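Local coordinates for protein thiamine phosphate pyrophosphorylase (Pyrococcus furiosus, PDB 1XI3) that probably condenses a thiazole phosphate with a pyrimidine pyrophosphate to form thiamine phosphate, in a magnesium-dependent step of thiamine biosynthesis, at residues 154-168 / 178-190. Residues are numbered along the deposited sequence; the frame is centred on the assembly and turned at random.
Sequences LRKIVESVKIPVVAI and EVLKTGVDGIAVI. With SO4 (sulfate ion), chain C.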
ATOM      1  N   LEU A 154      -7.986  -6.527 -28.809  1.00 14.90           N
ATOM      2  CA  LEU A 154      -7.220  -5.266 -28.684  1.00 14.33           C
ATOM      3  C   LEU A 154      -7.738  -4.201 -29.665  1.00 15.01           C
ATOM      4  O   LEU A 154      -8.000  -3.085 -29.277  1.00 16.30           O
ATOM      5  CB  LEU A 154      -5.747  -5.548 -28.903  1.00 15.85           C
ATOM      6  CG  LEU A 154      -4.818  -4.332 -28.790  1.00 13.46           C
ATOM      7  CD1 LEU A 154      -4.985  -3.665 -27.372  1.00 13.80           C
ATOM      8  CD2 LEU A 154      -3.429  -4.747 -29.047  1.00 15.22           C
ATOM      9  N   ARG A 155      -7.868  -4.545 -30.959  1.00 18.53           N
ATOM     10  CA  ARG A 155      -8.389  -3.583 -31.951  1.00 16.45           C
ATOM     11  C   ARG A 155      -9.752  -3.043 -31.587  1.00 16.25           C
ATOM     12  O   ARG A 155     -10.034  -1.859 -31.725  1.00 17.23           O
ATOM     13  CB  ARG A 155      -8.415  -4.242 -33.348  1.00 18.19           C
ATOM     14  CG  ARG A 155      -8.984  -3.426 -34.462  1.00 19.25           C
ATOM     15  CD  ARG A 155      -8.233  -2.137 -34.736  1.00 21.02           C
ATOM     16  NE  ARG A 155      -9.005  -1.251 -35.618  1.00 21.86           N
ATOM     17  CZ  ARG A 155      -8.692   0.015 -35.872  1.00 24.87           C
ATOM     18  NH1 ARG A 155      -7.601   0.580 -35.338  1.00 23.61           N
ATOM     19  NH2 ARG A 155      -9.472   0.738 -36.669  1.00 25.44           N
ATOM     20  N   LYS A 156     -10.628  -3.910 -31.087  1.00 17.40           N
ATOM     21  CA  LYS A 156     -11.940  -3.466 -30.733  1.00 17.98           C
ATOM     22  C   LYS A 156     -11.903  -2.447 -29.618  1.00 16.51           C
ATOM     23  O   LYS A 156     -12.646  -1.483 -29.638  1.00 16.89           O
ATOM     24  CB  LYS A 156     -12.809  -4.670 -30.363  1.00 21.24           C
ATOM     25  CG  LYS A 156     -14.248  -4.323 -30.049  1.00 26.47           C
ATOM     26  CD  LYS A 156     -15.082  -3.902 -31.232  1.00 28.19           C
ATOM     27  CE  LYS A 156     -16.555  -3.729 -30.790  1.00 30.78           C
ATOM     28  NZ  LYS A 156     -17.351  -2.929 -31.746  1.00 34.30           N
ATOM     29  N   ILE A 157     -10.998  -2.641 -28.657  1.00 16.44           N
ATOM     30  CA  ILE A 157     -10.863  -1.687 -27.576  1.00 16.71           C
ATOM     31  C   ILE A 157     -10.398  -0.320 -28.178  1.00 14.14           C
ATOM     32  O   ILE A 157     -10.945   0.714 -27.857  1.00 16.04           O
ATOM     33  CB  ILE A 157      -9.946  -2.223 -26.456  1.00 16.73           C
ATOM     34  CG1 ILE A 157     -10.728  -3.255 -25.607  1.00 15.91           C
ATOM     35  CG2 ILE A 157      -9.491  -1.094 -25.527  1.00 16.60           C
ATOM     36  CD1 ILE A 157      -9.855  -4.232 -24.847  1.00 17.75           C
ATOM     37  N   VAL A 158      -9.385  -0.382 -29.024  1.00 17.39           N
ATOM     38  CA  VAL A 158      -8.813   0.814 -29.662  1.00 16.68           C
ATOM     39  C   VAL A 158      -9.909   1.590 -30.393  1.00 19.34           C
ATOM     40  O   VAL A 158     -10.012   2.817 -30.281  1.00 18.27           O
ATOM     41  CB  VAL A 158      -7.683   0.449 -30.624  1.00 18.37           C
ATOM     42  CG1 VAL A 158      -7.305   1.665 -31.501  1.00 16.76           C
ATOM     43  CG2 VAL A 158      -6.455  -0.085 -29.864  1.00 18.28           C
ATOM     44  N   GLU A 159     -10.774   0.858 -31.098  1.00 18.94           N
ATOM     45  CA  GLU A 159     -11.876   1.492 -31.830  1.00 25.47           C
ATOM     46  C   GLU A 159     -12.956   2.103 -30.932  1.00 23.17           C
ATOM     47  O   GLU A 159     -13.672   3.020 -31.359  1.00 26.82           O
ATOM     48  CB  GLU A 159     -12.544   0.462 -32.737  1.00 26.12           C
ATOM     49  CG  GLU A 159     -11.679  -0.050 -33.846  1.00 28.19           C
ATOM     50  CD  GLU A 159     -12.340  -1.196 -34.626  1.00 32.76           C
ATOM     51  OE1 GLU A 159     -11.679  -1.745 -35.547  1.00 34.78           O
ATOM     52  OE2 GLU A 159     -13.500  -1.558 -34.302  1.00 32.67           O
ATOM     53  N   SER A 160     -13.079   1.597 -29.700  1.00 19.02           N
ATOM     54  CA  SER A 160     -14.199   1.894 -28.841  1.00 21.91           C
ATOM     55  C   SER A 160     -13.962   2.945 -27.789  1.00 21.61           C
ATOM     56  O   SER A 160     -14.926   3.435 -27.191  1.00 22.39           O
ATOM     57  CB  SER A 160     -14.679   0.609 -28.159  1.00 22.45           C
ATOM     58  OG  SER A 160     -14.951  -0.410 -29.118  1.00 24.56           O
ATOM     59  N   VAL A 161     -12.697   3.303 -27.536  1.00 20.51           N
ATOM     60  CA  VAL A 161     -12.392   4.292 -26.502  1.00 19.06           C
ATOM     61  C   VAL A 161     -11.620   5.464 -27.082  1.00 18.05           C
ATOM     62  O   VAL A 161     -11.022   5.347 -28.140  1.00 20.03           O
ATOM     63  CB  VAL A 161     -11.566   3.690 -25.318  1.00 18.99           C
ATOM     64  CG1 VAL A 161     -12.254   2.489 -24.760  1.00 16.50           C
ATOM     65  CG2 VAL A 161     -10.135   3.360 -25.746  1.00 19.81           C
ATOM     66  N   LYS A 162     -11.646   6.584 -26.360  1.00 20.19           N
ATOM     67  CA  LYS A 162     -11.022   7.829 -26.810  1.00 21.63           C
ATOM     68  C   LYS A 162      -9.712   8.147 -26.086  1.00 23.31           C
ATOM     69  O   LYS A 162      -8.941   8.997 -26.547  1.00 24.50           O
ATOM     70  CB  LYS A 162     -11.993   8.980 -26.586  1.00 25.24           C
ATOM     71  CG  LYS A 162     -13.277   8.816 -27.373  1.00 29.14           C
ATOM     72  N   ILE A 163      -9.484   7.487 -24.950  1.00 19.08           N
ATOM     73  CA  ILE A 163      -8.242   7.651 -24.192  1.00 16.41           C
ATOM     74  C   ILE A 163      -7.129   6.739 -24.748  1.00 14.11           C
ATOM     75  O   ILE A 163      -7.396   5.759 -25.470  1.00 17.33           O
ATOM     76  CB  ILE A 163      -8.424   7.352 -22.675  1.00 15.24           C
ATOM     77  CG1 ILE A 163      -9.033   5.946 -22.425  1.00 15.33           C
ATOM     78  CG2 ILE A 163      -9.288   8.421 -22.011  1.00 18.88           C
ATOM     79  CD1 ILE A 163      -9.047   5.505 -20.999  1.00 13.41           C
ATOM     80  N   PRO A 164      -5.848   7.084 -24.460  1.00 14.78           N
ATOM     81  CA  PRO A 164      -4.776   6.259 -24.947  1.00 14.33           C
ATOM     82  C   PRO A 164      -4.831   4.820 -24.474  1.00 13.36           C
ATOM     83  O   PRO A 164      -5.262   4.553 -23.349  1.00 14.67           O
ATOM     84  CB  PRO A 164      -3.529   6.920 -24.397  1.00 14.13           C
ATOM     85  CG  PRO A 164      -3.931   8.340 -24.163  1.00 14.79           C
ATOM     86  CD  PRO A 164      -5.349   8.273 -23.756  1.00 15.44           C
ATOM     87  N   VAL A 165      -4.395   3.942 -25.355  1.00 11.44           N
ATOM     88  CA  VAL A 165      -4.363   2.493 -25.093  1.00 13.91           C
ATOM     89  C   VAL A 165      -2.940   1.983 -25.292  1.00 14.80           C
ATOM     90  O   VAL A 165      -2.344   2.177 -26.365  1.00 14.34           O
ATOM     91  CB  VAL A 165      -5.333   1.727 -26.026  1.00 13.74           C
ATOM     92  CG1 VAL A 165      -5.273   0.210 -25.727  1.00 16.40           C
ATOM     93  CG2 VAL A 165      -6.736   2.299 -25.938  1.00 15.25           C
ATOM     94  N   VAL A 166      -2.400   1.333 -24.248  1.00 11.77           N
ATOM     95  CA  VAL A 166      -1.134   0.632 -24.297  1.00 12.17           C
ATOM     96  C   VAL A 166      -1.438  -0.868 -24.315  1.00 14.27           C
ATOM     97  O   VAL A 166      -2.139  -1.377 -23.430  1.00 13.52           O
ATOM     98  CB  VAL A 166      -0.268   0.973 -23.085  1.00 14.59           C
ATOM     99  CG1 VAL A 166       1.031   0.250 -23.153  1.00 16.12           C
ATOM    100  CG2 VAL A 166      -0.035   2.490 -23.023  1.00 16.76           C
ATOM    101  N   ALA A 167      -0.963  -1.570 -25.337  1.00 13.70           N
ATOM    102  CA  ALA A 167      -1.130  -3.036 -25.406  1.00 13.04           C
ATOM    103  C   ALA A 167      -0.188  -3.684 -24.416  1.00 12.80           C
ATOM    104  O   ALA A 167       0.935  -3.210 -24.241  1.00 12.16           O
ATOM    105  CB  ALA A 167      -0.787  -3.545 -26.810  1.00 14.67           C
ATOM    106  N   ILE A 168      -0.601  -4.816 -23.810  1.00 11.96           N
ATOM    107  CA  ILE A 168       0.260  -5.537 -22.933  1.00 12.76           C
ATOM    108  C   ILE A 168       0.011  -7.041 -23.040  1.00 13.58           C
ATOM    109  O   ILE A 168      -1.129  -7.469 -23.276  1.00 13.54           O
ATOM    110  CB  ILE A 168       0.090  -5.064 -21.442  1.00 13.23           C
ATOM    111  CG1 ILE A 168       1.199  -5.667 -20.580  1.00 13.58           C
ATOM    112  CG2 ILE A 168      -1.299  -5.362 -20.929  1.00 14.70           C
ATOM    113  CD1 ILE A 168       1.310  -5.126 -19.190  1.00 15.24           C
ATOM    114  N   GLU A 178       2.620  -6.188 -35.548  1.00 18.27           N
ATOM    115  CA  GLU A 178       1.236  -6.539 -35.678  1.00 18.88           C
ATOM    116  C   GLU A 178       0.439  -5.913 -34.537  1.00 17.30           C
ATOM    117  O   GLU A 178      -0.671  -5.465 -34.742  1.00 17.07           O
ATOM    118  CB  GLU A 178       1.034  -8.049 -35.692  1.00 24.32           C
ATOM    119  CG  GLU A 178      -0.320  -8.451 -36.283  1.00 28.97           C
ATOM    120  N   VAL A 179       1.014  -5.907 -33.333  1.00 19.64           N
ATOM    121  CA  VAL A 179       0.330  -5.266 -32.186  1.00 17.06           C
ATOM    122  C   VAL A 179       0.133  -3.759 -32.450  1.00 14.40           C
ATOM    123  O   VAL A 179      -0.967  -3.209 -32.310  1.00 14.63           O
ATOM    124  CB  VAL A 179       1.093  -5.504 -30.854  1.00 17.16           C
ATOM    125  CG1 VAL A 179       0.473  -4.724 -29.726  1.00 17.12           C
ATOM    126  CG2 VAL A 179       1.110  -7.012 -30.494  1.00 17.85           C
ATOM    127  N   LEU A 180       1.205  -3.108 -32.869  1.00 18.51           N
ATOM    128  CA  LEU A 180       1.177  -1.665 -33.123  1.00 20.60           C
ATOM    129  C   LEU A 180       0.168  -1.274 -34.232  1.00 17.32           C
ATOM    130  O   LEU A 180      -0.488  -0.231 -34.167  1.00 21.50           O
ATOM    131  CB  LEU A 180       2.590  -1.206 -33.441  1.00 19.65           C
ATOM    132  CG  LEU A 180       3.541  -1.163 -32.239  1.00 20.63           C
ATOM    133  CD1 LEU A 180       4.998  -1.218 -32.625  1.00 19.77           C
ATOM    134  CD2 LEU A 180       3.255   0.105 -31.367  1.00 20.90           C
ATOM    135  N   LYS A 181      -0.011  -2.160 -35.217  1.00 19.84           N
ATOM    136  CA  LYS A 181      -0.970  -1.906 -36.287  1.00 21.69           C
ATOM    137  C   LYS A 181      -2.441  -1.993 -35.851  1.00 24.36           C
ATOM    138  O   LYS A 181      -3.345  -1.653 -36.616  1.00 25.53           O
ATOM    139  CB  LYS A 181      -0.691  -2.859 -37.452  1.00 24.02           C
ATOM    140  CG  LYS A 181       0.555  -2.531 -38.236  1.00 25.42           C
ATOM    141  CD  LYS A 181       0.576  -3.294 -39.585  1.00 26.55           C
ATOM    142  CE  LYS A 181       1.560  -4.396 -39.606  1.00 25.89           C
ATOM    143  NZ  LYS A 181       1.683  -5.105 -40.949  1.00 25.27           N
ATOM    144  N   THR A 182      -2.715  -2.391 -34.604  1.00 19.30           N
ATOM    145  CA  THR A 182      -4.100  -2.324 -34.123  1.00 18.34           C
ATOM    146  C   THR A 182      -4.516  -0.898 -33.810  1.00 17.67           C
ATOM    147  O   THR A 182      -5.675  -0.634 -33.597  1.00 16.80           O
ATOM    148  CB  THR A 182      -4.331  -3.179 -32.864  1.00 16.69           C
ATOM    149  OG1 THR A 182      -3.536  -2.632 -31.804  1.00 19.46           O
ATOM    150  CG2 THR A 182      -3.954  -4.623 -33.115  1.00 19.83           C
ATOM    151  N   GLY A 183      -3.557   0.045 -33.751  1.00 15.61           N
ATOM    152  CA  GLY A 183      -3.873   1.424 -33.505  1.00 16.09           C
ATOM    153  C   GLY A 183      -3.623   1.913 -32.089  1.00 15.54           C
ATOM    154  O   GLY A 183      -3.990   3.044 -31.728  1.00 16.29           O
ATOM    155  N   VAL A 184      -2.986   1.051 -31.294  1.00 16.26           N
ATOM    156  CA  VAL A 184      -2.560   1.424 -29.948  1.00 13.14           C
ATOM    157  C   VAL A 184      -1.550   2.576 -29.968  1.00 14.43           C
ATOM    158  O   VAL A 184      -0.898   2.843 -30.980  1.00 15.38           O
ATOM    159  CB  VAL A 184      -1.958   0.211 -29.167  1.00 13.36           C
ATOM    160  CG1 VAL A 184      -3.098  -0.823 -28.872  1.00 14.63           C
ATOM    161  CG2 VAL A 184      -0.812  -0.419 -29.902  1.00 14.02           C
ATOM    162  N   ASP A 185      -1.475   3.269 -28.849  1.00 14.54           N
ATOM    163  CA  ASP A 185      -0.527   4.355 -28.665  1.00 15.46           C
ATOM    164  C   ASP A 185       0.853   3.884 -28.210  1.00 14.92           C
ATOM    165  O   ASP A 185       1.798   4.645 -28.226  1.00 15.84           O
ATOM    166  CB  ASP A 185      -1.134   5.342 -27.707  1.00 17.52           C
ATOM    167  CG  ASP A 185      -2.473   5.846 -28.210  1.00 19.68           C
ATOM    168  OD1 ASP A 185      -3.553   5.353 -27.768  1.00 16.72           O
ATOM    169  OD2 ASP A 185      -2.434   6.655 -29.167  1.00 17.45           O
ATOM    170  N   GLY A 186       0.950   2.629 -27.762  1.00 14.20           N
ATOM    171  CA  GLY A 186       2.167   2.109 -27.239  1.00 12.22           C
ATOM    172  C   GLY A 186       2.087   0.647 -26.921  1.00 13.80           C
ATOM    173  O   GLY A 186       1.006   0.038 -26.951  1.00 14.24           O
ATOM    174  N   ILE A 187       3.246   0.085 -26.608  1.00 11.85           N
ATOM    175  CA  ILE A 187       3.359  -1.291 -26.140  1.00 11.77           C
ATOM    176  C   ILE A 187       4.058  -1.341 -24.796  1.00 14.09           C
ATOM    177  O   ILE A 187       5.001  -0.605 -24.542  1.00 13.48           O
ATOM    178  CB  ILE A 187       4.055  -2.201 -27.153  1.00 14.49           C
ATOM    179  CG1 ILE A 187       5.460  -1.656 -27.505  1.00 14.18           C
ATOM    180  CG2 ILE A 187       3.200  -2.303 -28.391  1.00 14.88           C
ATOM    181  CD1 ILE A 187       6.340  -2.627 -28.288  1.00 17.21           C
ATOM    182  N   ALA A 188       3.536  -2.214 -23.921  1.00 10.83           N
ATOM    183  CA  ALA A 188       4.102  -2.481 -22.635  1.00 12.97           C
ATOM    184  C   ALA A 188       4.760  -3.850 -22.662  1.00 14.39           C
ATOM    185  O   ALA A 188       4.155  -4.822 -23.111  1.00 15.17           O
ATOM    186  CB  ALA A 188       3.041  -2.416 -21.542  1.00 10.21           C
ATOM    187  N   VAL A 189       5.990  -3.899 -22.173  1.00 13.31           N
ATOM    188  CA  VAL A 189       6.767  -5.112 -22.152  1.00 14.65           C
ATOM    189  C   VAL A 189       7.369  -5.377 -20.777  1.00 17.42           C
ATOM    190  O   VAL A 189       7.757  -4.444 -20.061  1.00 14.62           O
ATOM    191  CB  VAL A 189       7.870  -5.094 -23.230  1.00 17.96           C
ATOM    192  CG1 VAL A 189       7.242  -5.107 -24.626  1.00 20.16           C
ATOM    193  CG2 VAL A 189       8.781  -3.899 -23.067  1.00 18.69           C
ATOM    194  N   ILE A 190       7.480  -6.663 -20.446  1.00 18.76           N
ATOM    195  CA  ILE A 190       8.212  -7.112 -19.264  1.00 17.60           C
ATOM    196  C   ILE A 190       9.312  -8.063 -19.748  1.00 16.88           C
ATOM    197  O   ILE A 190      10.476  -7.678 -19.828  1.00 18.09           O
ATOM    198  CB  ILE A 190       7.280  -7.788 -18.220  1.00 21.35           C
ATOM    199  CG1 ILE A 190       6.031  -6.914 -17.993  1.00 25.01           C
ATOM    200  CG2 ILE A 190       8.070  -8.043 -16.932  1.00 23.77           C
ATOM    201  CD1 ILE A 190       5.180  -7.316 -16.766  1.00 26.60           C
TER
HETATM  202  S   SO4 C 301       5.195 -10.121 -20.929  0.80 24.41           S
HETATM  203  O1  SO4 C 301       5.463 -11.031 -22.059  0.80 30.73           O
HETATM  204  O2  SO4 C 301       6.191 -10.533 -19.947  0.80 22.22           O
HETATM  205  O3  SO4 C 301       5.412  -8.730 -21.334  0.80 21.29           O
HETATM  206  O4  SO4 C 301       3.801 -10.267 -20.639  0.80 26.53           O
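Strands 165-168 and 186-189 run parallel, their short axes inclined by 37°, as neighbours in the closed eight-stranded TIM barrel; helix 176-180 makes the crossover between them. A167 pairs with I187: A167 N donates to G186 O (3.0 Å), and A167 O receives A188 N (2.8 Å) nearly head-on. Just before G186, D185 grips the backbone of V165 twice: its N donates to V165 O, while its carboxylate OD1 accepts V165 N (2.9 Å, 166° at the hydrogen) through the anti lone pair; OD2 forms a salt bridge with R12.

Outside the barrel, V184 CG1 is the shared apolar contact, meeting L154 CD1, V158 CG2 (3.6 Å) and V165 CG1, each side chain crossing that of V184 at roughly a right angle. A167 CB presses on V179 CG1 at 3.4 Å, tighter than normal carbon contact. On the opposite sheet face, V166 CG1 and I168 CG1 flank A188 CB.

From within helix 150-160, R155 bends at chi2 (61°), bringing NH1 to T182 O, in the turn after helix 176-180 (2.9 Å); the oxygen lies in the guanidinium plane, although NH1 sits above the carbonyl plane. R155 NE also salt-bridges E159 OE1.

Polar bonds therefore bracket an apolar core, although buried G186 N lacks a partner. At the strands' C-terminal end, I190 N, G170 N and S191 OG bind sulfate, consistent with the predicted thiazole-phosphate site.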